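Local coordinates for protein N-acetylmuramoyl-L-alanine amidase (Mycolicibacterium smegmatis, PDB 7AGM) that is a zinc-dependent N-acetylmuramoyl-L-alanine amidase that hydrolyses the amide bond between N-acetylmuramoyl residues and L-amino acids in peptidoglycan, at residues A[4-9]-A[68-73]; A[120-125]-A[162-167]; A[28-33]-A[87-92]. All coordinates share one frame; numbering follows the deposited sequence.

Contact 1 (A[4-9]-A[68-73])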
loop_
_atom_site.group_PDB
_atom_site.type_symbol
_atom_site.label_atom_id
_atom_site.label_comp_id
_atom_site.label_asym_id
_atom_site.label_seq_id
_atom_site.Cartn_x
_atom_site.Cartn_y
_atom_site.Cartn_z
ATOM N N SER A 4 4.707 -20.945 -8.667
ATOM C CA SER A 4 3.739 -21.508 -9.592
ATOM C C SER A 4 2.336 -21.464 -8.990
ATOM O O SER A 4 2.142 -21.160 -7.811
ATOM C CB SER A 4 4.121 -22.944 -9.951
ATOM O OG SER A 4 4.195 -23.752 -8.788
ATOM N N ASN A 5 1.348 -21.770 -9.830
ATOM C CA ASN A 5 -0.058 -21.810 -9.430
ATOM C C ASN A 5 -0.564 -20.467 -8.910
ATOM O O ASN A 5 -1.440 -20.419 -8.042
ATOM C CB ASN A 5 -0.365 -22.951 -8.453
ATOM C CG ASN A 5 -1.363 -23.941 -9.018
ATOM O OD1 ASN A 5 -2.564 -23.680 -9.043
ATOM N ND2 ASN A 5 -0.869 -25.078 -9.487
ATOM N N ILE A 6 -0.037 -19.363 -9.442
ATOM C CA ILE A 6 -0.542 -18.042 -9.090
ATOM C C ILE A 6 -1.312 -17.364 -10.214
ATOM O O ILE A 6 -2.078 -16.431 -9.930
ATOM C CB ILE A 6 0.532 -17.092 -8.519
ATOM C CG1 ILE A 6 1.557 -16.704 -9.581
ATOM C CG2 ILE A 6 1.194 -17.705 -7.305
ATOM C CD1 ILE A 6 2.356 -15.474 -9.199
ATOM N N ALA A 7 -1.132 -17.778 -11.467
ATOM C CA ALA A 7 -1.895 -17.170 -12.548
ATOM C C ALA A 7 -3.383 -17.347 -12.280
ATOM O O ALA A 7 -3.821 -18.372 -11.752
ATOM C CB ALA A 7 -1.513 -17.793 -13.890
ATOM N N GLY A 8 -4.157 -16.314 -12.581
ATOM C CA GLY A 8 -5.576 -16.320 -12.319
ATOM C C GLY A 8 -5.974 -15.801 -10.951
ATOM O O GLY A 8 -7.140 -15.435 -10.762
ATOM N N MET A 9 -5.049 -15.767 -9.988
ATOM C CA MET A 9 -5.370 -15.180 -8.698
ATOM C C MET A 9 -5.581 -13.677 -8.848
ATOM O O MET A 9 -5.177 -13.066 -9.841
ATOM C CB MET A 9 -4.283 -15.520 -7.673
ATOM C CG MET A 9 -4.199 -17.033 -7.403
ATOM S SD MET A 9 -2.929 -17.501 -6.208
ATOM C CE MET A 9 -3.775 -17.267 -4.649
ATOM N N THR A 68 0.446 -8.535 -14.312
ATOM C CA THR A 68 -0.180 -8.991 -15.548
ATOM C C THR A 68 0.734 -9.949 -16.305
ATOM O O THR A 68 0.276 -10.966 -16.837
ATOM C CB THR A 68 -0.546 -7.779 -16.413
ATOM O OG1 THR A 68 -1.507 -6.968 -15.722
ATOM C CG2 THR A 68 -1.139 -8.228 -17.741
ATOM N N ALA A 69 2.039 -9.657 -16.335
ATOM C CA ALA A 69 2.981 -10.536 -17.022
ATOM C C ALA A 69 3.051 -11.912 -16.370
ATOM O O ALA A 69 3.408 -12.892 -17.033
ATOM C CB ALA A 69 4.367 -9.892 -17.057
ATOM N N LEU A 70 2.731 -12.004 -15.080
ATOM C CA LEU A 70 2.658 -13.275 -14.369
ATOM C C LEU A 70 1.287 -13.938 -14.489
ATOM O O LEU A 70 1.056 -14.980 -13.863
ATOM C CB LEU A 70 3.020 -13.077 -12.891
ATOM C CG LEU A 70 4.432 -12.554 -12.598
ATOM C CD1 LEU A 70 4.583 -12.151 -11.132
ATOM C CD2 LEU A 70 5.481 -13.592 -12.978
ATOM N N GLY A 71 0.380 -13.368 -15.279
ATOM C CA GLY A 71 -0.952 -13.929 -15.410
ATOM C C GLY A 71 -1.871 -13.648 -14.241
ATOM O O GLY A 71 -2.940 -14.266 -14.146
ATOM N N VAL A 72 -1.490 -12.740 -13.348
ATOM C CA VAL A 72 -2.284 -12.411 -12.167
ATOM C C VAL A 72 -3.305 -11.344 -12.553
ATOM O O VAL A 72 -2.969 -10.373 -13.245
ATOM C CB VAL A 72 -1.377 -11.938 -11.016
ATOM C CG1 VAL A 72 -2.208 -11.390 -9.865
ATOM C CG2 VAL A 72 -0.486 -13.097 -10.527
ATOM N N ARG A 73 -4.558 -11.542 -12.138
ATOM C CA ARG A 73 -5.623 -10.577 -12.377
ATOM C C ARG A 73 -5.461 -9.396 -11.435
ATOM O O ARG A 73 -5.122 -9.571 -10.260
ATOM C CB ARG A 73 -6.985 -11.212 -12.089
ATOM C CG ARG A 73 -7.401 -12.340 -13.018
ATOM C CD ARG A 73 -8.764 -12.882 -12.583
ATOM N NE ARG A 73 -9.493 -13.577 -13.641
ATOM C CZ ARG A 73 -9.658 -14.894 -13.711
ATOM N NH1 ARG A 73 -9.133 -15.691 -12.780
ATOM N NH2 ARG A 73 -10.352 -15.416 -14.718
#
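G71 closes helix 52-69 in a Schellman motif, and beside it G8 sits in the type II beta turn that runs from I6 to M9. The two turns meet just before strands 10-15 and 73-76, which pair in parallel at one side of the main sheet.

Three hydrogen bonds join the segments. G8 N donates to G71 O at 2.9 Å and nearly straight, 166° at the hydrogen, from above the carbonyl plane. M9 O accepts from R73 N at 2.8 Å. The third bond comes from a side chain. R73 NH1 reaches back to G8 O at 2.8 Å, in the plane of the guanidinium and on a lone pair of the carbonyl. R73 CG lies beside its own backbone N, anti to the carbonyl carbon (chi1 -66°), and the chain then runs extended to NE. R73 CD passes G8 O at 3.5 Å on the way.

Apolar contacts fill the inner side. I6 CG1 stands between its backbone N and carbonyl carbon (chi1 68°). I6 CD1 beyond it meets V72 CG2 at 3.9 Å, and the two side chains cross obliquely. V72 CG1 rests against M9 O at 3.4 Å. On the outer side, A7 CB touches the oxygens of L70 and G71.

L216 of helix 198-219 packs against I6, M9 and V72. R73 also makes a backbone bond with V11, which carries the pairing on into strand 10-15.

Both glycines suit their backbones. G71 has positive phi, and G8 has backbone angles that call for glycine. Two of the three bonds are backbone to backbone. The third is the R73 guanidinium gripping a turn carbonyl in plane, which ties the entrance of strand 73-76 to the neighbouring turn.

Contact 2 (A[120-125]-A[162-167])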
loop_
_atom_site.group_PDB
_atom_site.type_symbol
_atom_site.label_atom_id
_atom_site.label_comp_id
_atom_site.label_asym_id
_atom_site.label_seq_id
_atom_site.Cartn_x
_atom_site.Cartn_y
_atom_site.Cartn_z
ATOM N N VAL A 120 5.636 -1.921 6.702
ATOM C CA VAL A 120 4.461 -2.641 6.221
ATOM C C VAL A 120 3.438 -2.650 7.344
ATOM O O VAL A 120 3.698 -3.194 8.426
ATOM C CB VAL A 120 4.794 -4.071 5.766
ATOM C CG1 VAL A 120 3.524 -4.783 5.266
ATOM C CG2 VAL A 120 5.868 -4.054 4.676
ATOM N N LEU A 121 2.282 -2.044 7.085
ATOM C CA LEU A 121 1.208 -1.929 8.062
ATOM C C LEU A 121 0.193 -3.044 7.864
ATOM O O LEU A 121 -0.120 -3.433 6.734
ATOM C CB LEU A 121 0.483 -0.589 7.929
ATOM C CG LEU A 121 1.205 0.711 8.306
ATOM C CD1 LEU A 121 2.422 1.018 7.421
ATOM C CD2 LEU A 121 0.207 1.861 8.269
ATOM N N TYR A 122 -0.347 -3.539 8.976
ATOM C CA TYR A 122 -1.413 -4.525 8.916
ATOM C C TYR A 122 -2.359 -4.300 10.088
ATOM O O TYR A 122 -1.960 -3.795 11.141
ATOM C CB TYR A 122 -0.866 -5.957 8.892
ATOM C CG TYR A 122 -0.029 -6.335 10.095
ATOM C CD1 TYR A 122 1.316 -5.989 10.173
ATOM C CD2 TYR A 122 -0.586 -7.057 11.157
ATOM C CE1 TYR A 122 2.081 -6.346 11.282
ATOM C CE2 TYR A 122 0.164 -7.420 12.252
ATOM C CZ TYR A 122 1.494 -7.064 12.319
ATOM O OH TYR A 122 2.207 -7.443 13.436
ATOM N N SER A 123 -3.617 -4.682 9.892
ATOM C CA SER A 123 -4.641 -4.451 10.903
ATOM C C SER A 123 -4.356 -5.246 12.168
ATOM O O SER A 123 -4.195 -6.469 12.131
ATOM C CB SER A 123 -6.014 -4.842 10.361
ATOM O OG SER A 123 -7.008 -4.564 11.338
ATOM N N SER A 124 -4.322 -4.544 13.286
ATOM C CA SER A 124 -4.133 -5.170 14.586
ATOM C C SER A 124 -4.704 -4.251 15.657
ATOM O O SER A 124 -4.447 -3.045 15.629
ATOM C CB SER A 124 -2.649 -5.430 14.837
ATOM O OG SER A 124 -2.456 -6.069 16.089
ATOM N N PRO A 125 -5.493 -4.771 16.614
ATOM C CA PRO A 125 -5.952 -6.159 16.737
ATOM C C PRO A 125 -6.857 -6.566 15.581
ATOM O O PRO A 125 -7.573 -5.732 15.022
ATOM C CB PRO A 125 -6.769 -6.147 18.042
ATOM C CG PRO A 125 -6.311 -4.954 18.781
ATOM C CD PRO A 125 -5.950 -3.944 17.744
ATOM N N LEU A 162 7.861 -3.909 10.210
ATOM C CA LEU A 162 6.481 -4.309 10.461
ATOM C C LEU A 162 5.833 -3.311 11.412
ATOM O O LEU A 162 6.479 -2.817 12.343
ATOM C CB LEU A 162 6.422 -5.710 11.083
ATOM C CG LEU A 162 6.743 -6.863 10.133
ATOM C CD1 LEU A 162 6.829 -8.171 10.914
ATOM C CD2 LEU A 162 5.696 -6.954 9.019
ATOM N N ASN A 163 4.552 -3.028 11.196
ATOM C CA ASN A 163 3.865 -1.952 11.912
ATOM C C ASN A 163 2.397 -2.332 12.089
ATOM O O ASN A 163 1.533 -1.960 11.284
ATOM C CB ASN A 163 4.023 -0.637 11.145
ATOM C CG ASN A 163 3.541 0.584 11.912
ATOM O OD1 ASN A 163 3.065 1.544 11.302
ATOM N ND2 ASN A 163 3.685 0.570 13.237
ATOM N N PRO A 164 2.076 -3.100 13.133
ATOM C CA PRO A 164 0.662 -3.351 13.445
ATOM C C PRO A 164 -0.045 -2.048 13.781
ATOM O O PRO A 164 0.466 -1.223 14.545
ATOM C CB PRO A 164 0.723 -4.294 14.658
ATOM C CG PRO A 164 2.091 -4.064 15.258
ATOM C CD PRO A 164 2.987 -3.737 14.100
ATOM N N ARG A 165 -1.228 -1.855 13.194
ATOM C CA ARG A 165 -1.936 -0.588 13.308
ATOM C C ARG A 165 -3.434 -0.816 13.392
ATOM O O ARG A 165 -3.972 -1.721 12.751
ATOM C CB ARG A 165 -1.650 0.298 12.091
ATOM C CG ARG A 165 -0.203 0.753 11.979
ATOM C CD ARG A 165 0.081 1.887 12.949
ATOM N NE ARG A 165 -0.533 3.122 12.489
ATOM C CZ ARG A 165 0.067 3.992 11.680
ATOM N NH1 ARG A 165 1.302 3.752 11.247
ATOM N NH2 ARG A 165 -0.566 5.095 11.300
ATOM N N SER A 166 -4.107 0.030 14.176
ATOM C CA SER A 166 -5.556 -0.031 14.331
ATOM C C SER A 166 -6.282 1.153 13.703
ATOM O O SER A 166 -7.519 1.162 13.685
ATOM C CB SER A 166 -5.945 -0.143 15.814
ATOM O OG SER A 166 -5.631 1.040 16.531
ATOM N N ASP A 167 -5.558 2.141 13.177
ATOM C CA ASP A 167 -6.153 3.407 12.776
ATOM C C ASP A 167 -6.323 3.570 11.269
ATOM O O ASP A 167 -6.725 4.651 10.833
ATOM C CB ASP A 167 -5.331 4.582 13.322
ATOM C CG ASP A 167 -3.889 4.574 12.830
ATOM O OD1 ASP A 167 -3.255 3.501 12.823
ATOM O OD2 ASP A 167 -3.375 5.649 12.452
#
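Y122 and P164 lie side by side on one face of a parallel strand pair, 120-123 with 162-165. P164 lies across one face of the Y122 ring. P164 CA sits over that face, offset toward the rim and 4.0 Å from the Y122 ring centroid, as a CH-pi contact. P164 CB comes near Y122 CZ. It also touches both Y122 OH and S124 CB, 3.6 Å from the latter. L162 CD2 nears Y122 CE1 obliquely, and V120 completes this row.

L121 and N163 point to the other face. L121 CG touches N163 OD1 at 3.6 Å. L121 CD2 then bulges against one face of the R165 guanidinium, 3.7 Å from R165 NH1. R165 bends at chi2 and chi3, and its flat end is held by its edges. NH1 bonds N163 OD1, while NE and NH2 grip D167 side-on, R165 NE to D167 OD1 at 2.8 Å. The three bonds fix the rotation of the guanidinium against L121 CD2.

The first two backbone bonds, N163 N to V120 O and Y122 N to N163 O, are weak. The last two, R165 N to Y122 O and S124 N to R165 O, both 2.9 Å, are good.

Helix 134-148 packs on V120, Y122 and L162, and helix 169-173 on L121. The pair forms the 162-165 edge of a mixed sheet between helices, the alpha/beta fold of Amidase_3 enzymes.

Contact 3 (A[28-33]-A[87-92])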
loop_
_atom_site.group_PDB
_atom_site.type_symbol
_atom_site.label_atom_id
_atom_site.label_comp_id
_atom_site.label_asym_id
_atom_site.label_seq_id
_atom_site.Cartn_x
_atom_site.Cartn_y
_atom_site.Cartn_z
ATOM N N GLN A 28 -16.913 12.761 6.783
ATOM C CA GLN A 28 -16.547 11.686 7.698
ATOM C C GLN A 28 -17.048 10.339 7.194
ATOM O O GLN A 28 -18.192 10.210 6.749
ATOM C CB GLN A 28 -17.127 11.964 9.083
ATOM C CG GLN A 28 -16.518 13.179 9.762
ATOM C CD GLN A 28 -15.018 13.048 9.961
ATOM O OE1 GLN A 28 -14.556 12.266 10.792
ATOM N NE2 GLN A 28 -14.251 13.816 9.199
ATOM N N VAL A 29 -16.178 9.333 7.267
ATOM C CA VAL A 29 -16.499 7.974 6.830
ATOM C C VAL A 29 -16.095 7.006 7.936
ATOM O O VAL A 29 -15.197 7.320 8.728
ATOM C CB VAL A 29 -15.821 7.636 5.487
ATOM C CG1 VAL A 29 -16.170 8.670 4.417
ATOM C CG2 VAL A 29 -14.315 7.510 5.656
ATOM N N PRO A 30 -16.720 5.836 8.037
ATOM C CA PRO A 30 -16.405 4.927 9.144
ATOM C C PRO A 30 -14.997 4.366 9.048
ATOM O O PRO A 30 -14.457 4.142 7.961
ATOM C CB PRO A 30 -17.446 3.810 8.993
ATOM C CG PRO A 30 -17.856 3.861 7.570
ATOM C CD PRO A 30 -17.792 5.305 7.176
ATOM N N THR A 31 -14.408 4.126 10.222
ATOM C CA THR A 31 -13.067 3.569 10.333
ATOM C C THR A 31 -13.058 2.057 10.474
ATOM O O THR A 31 -12.004 1.438 10.283
ATOM C CB THR A 31 -12.379 4.123 11.581
ATOM O OG1 THR A 31 -13.094 3.682 12.751
ATOM C CG2 THR A 31 -12.339 5.628 11.540
ATOM N N GLY A 32 -14.192 1.453 10.837
ATOM C CA GLY A 32 -14.252 0.036 11.120
ATOM C C GLY A 32 -14.096 -0.319 12.581
ATOM O O GLY A 32 -14.280 -1.490 12.943
ATOM N N ARG A 33 -13.774 0.649 13.435
ATOM C CA ARG A 33 -13.674 0.415 14.870
ATOM C C ARG A 33 -14.563 1.362 15.666
ATOM O O ARG A 33 -14.289 1.652 16.832
ATOM C CB ARG A 33 -12.223 0.462 15.346
ATOM C CG ARG A 33 -11.348 -0.569 14.660
ATOM C CD ARG A 33 -9.943 -0.563 15.221
ATOM N NE ARG A 33 -9.027 -1.304 14.368
ATOM C CZ ARG A 33 -8.656 -2.566 14.553
ATOM N NH1 ARG A 33 -9.111 -3.260 15.595
ATOM N NH2 ARG A 33 -7.815 -3.135 13.696
ATOM N N CYS A 87 -13.113 7.593 -1.355
ATOM C CA CYS A 87 -12.837 7.700 0.076
ATOM C C CYS A 87 -12.197 6.416 0.607
ATOM O O CYS A 87 -12.261 5.347 -0.010
ATOM C CB CYS A 87 -14.129 7.947 0.854
ATOM S SG CYS A 87 -15.020 9.434 0.373
ATOM N N VAL A 88 -11.605 6.525 1.802
ATOM C CA VAL A 88 -10.867 5.398 2.372
ATOM C C VAL A 88 -11.778 4.214 2.666
ATOM O O VAL A 88 -11.361 3.061 2.522
ATOM C CB VAL A 88 -10.028 5.822 3.596
ATOM C CG1 VAL A 88 -8.876 6.742 3.173
ATOM C CG2 VAL A 88 -10.897 6.484 4.640
ATOM N N ASP A 89 -13.026 4.466 3.074
ATOM C CA ASP A 89 -13.954 3.355 3.269
ATOM C C ASP A 89 -14.369 2.744 1.935
ATOM O O ASP A 89 -14.499 1.516 1.821
ATOM C CB ASP A 89 -15.163 3.778 4.111
ATOM C CG ASP A 89 -16.013 4.854 3.448
ATOM O OD1 ASP A 89 -15.479 5.674 2.669
ATOM O OD2 ASP A 89 -17.226 4.902 3.747
ATOM N N GLU A 90 -14.550 3.588 0.911
ATOM C CA GLU A 90 -14.902 3.105 -0.421
ATOM C C GLU A 90 -13.796 2.239 -1.021
ATOM O O GLU A 90 -14.080 1.258 -1.713
ATOM C CB GLU A 90 -15.228 4.291 -1.338
ATOM C CG GLU A 90 -16.478 5.063 -0.920
ATOM C CD GLU A 90 -16.749 6.319 -1.759
ATOM O OE1 GLU A 90 -15.796 6.934 -2.287
ATOM O OE2 GLU A 90 -17.934 6.698 -1.882
ATOM N N ARG A 91 -12.528 2.587 -0.780
ATOM C CA ARG A 91 -11.441 1.752 -1.288
ATOM C C ARG A 91 -11.465 0.359 -0.661
ATOM O O ARG A 91 -11.192 -0.643 -1.340
ATOM C CB ARG A 91 -10.095 2.449 -1.078
ATOM C CG ARG A 91 -9.967 3.757 -1.860
ATOM C CD ARG A 91 -8.708 4.504 -1.497
ATOM N NE ARG A 91 -8.670 5.803 -2.175
ATOM C CZ ARG A 91 -7.664 6.262 -2.922
ATOM N NH1 ARG A 91 -6.560 5.542 -3.098
ATOM N NH2 ARG A 91 -7.758 7.463 -3.485
ATOM N N ALA A 92 -11.802 0.263 0.629
ATOM C CA ALA A 92 -11.977 -1.058 1.231
ATOM C C ALA A 92 -13.181 -1.786 0.641
ATOM O O ALA A 92 -13.105 -2.988 0.357
ATOM C CB ALA A 92 -12.084 -0.966 2.757
#
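Strand 28-30 runs at 34° to the first turn of helix 88-98, 8.3 Å from its axis, and V29 and D89 are the nearest backbone neighbours. No hydrogen bond crosses between the segments.

V29 is the bump that fits the helix start. V29 CB points toward the helix and lies 3.5 Å from D89 OD1. The two methyls part around this oxygen. V29 CG1 lies beside the backbone N, anti to the carbonyl carbon (chi1 -55°), leaving CG2 between N and the carbonyl carbon. V29 CG1 goes to C87 CB at 4.2 Å. V29 CG2 meets V88 CG2 at 3.7 Å. The V29 and V88 side chains cross at about a right angle. D89 CG is folded between its own N and carbonyl carbon (chi1 63°), which brings it to 3.5 Å from V29 CB. D89 OD2 touches P30 CD at 3.5 Å. The carboxylate meets only carbon across this contact, although OD1 also takes a weak bond from E90 N. P30 O is buried here and finds no partner in the model.

C87 is the N-cap residue. C87 N donates to E90 OE1 at 2.9 Å, on the anti side of that carboxylate, so the first turn is tied by a side chain.

The strand belongs to a two-stranded antiparallel sheet with strand 36-38, where V29 pairs with K37. C87 is also linked to C39 by a disulfide, and V88 makes a backbone bond with C39. These ties bind the small sheet to the helix. Helix 169-173 packs on helix 88-98, with A169 against V88 and L173 against D89.

In the fold
Contact 3 and contact 2 are neighbours, with centres 16 Å apart. R33 bridges them: its NH2 probably bonds P125 O. Helix 169-173 touches both. Contact 1 lies apart, its centre 27 Å from that of contact 2 and 29 Å from that of contact 3. Contacts 1 and 2 sit toward the two outermost strands of the main sheet, 73-76 and 162-165. Along the chain the segments of contacts 1 and 3 alternate, and contact 2 follows both. The side chains of L121 and V88 are each about 9 Å from the zinc ion. Contacts 2 and 3 thus lie on the zinc side of the fold, while contact 1 joins parts at the far edge strand.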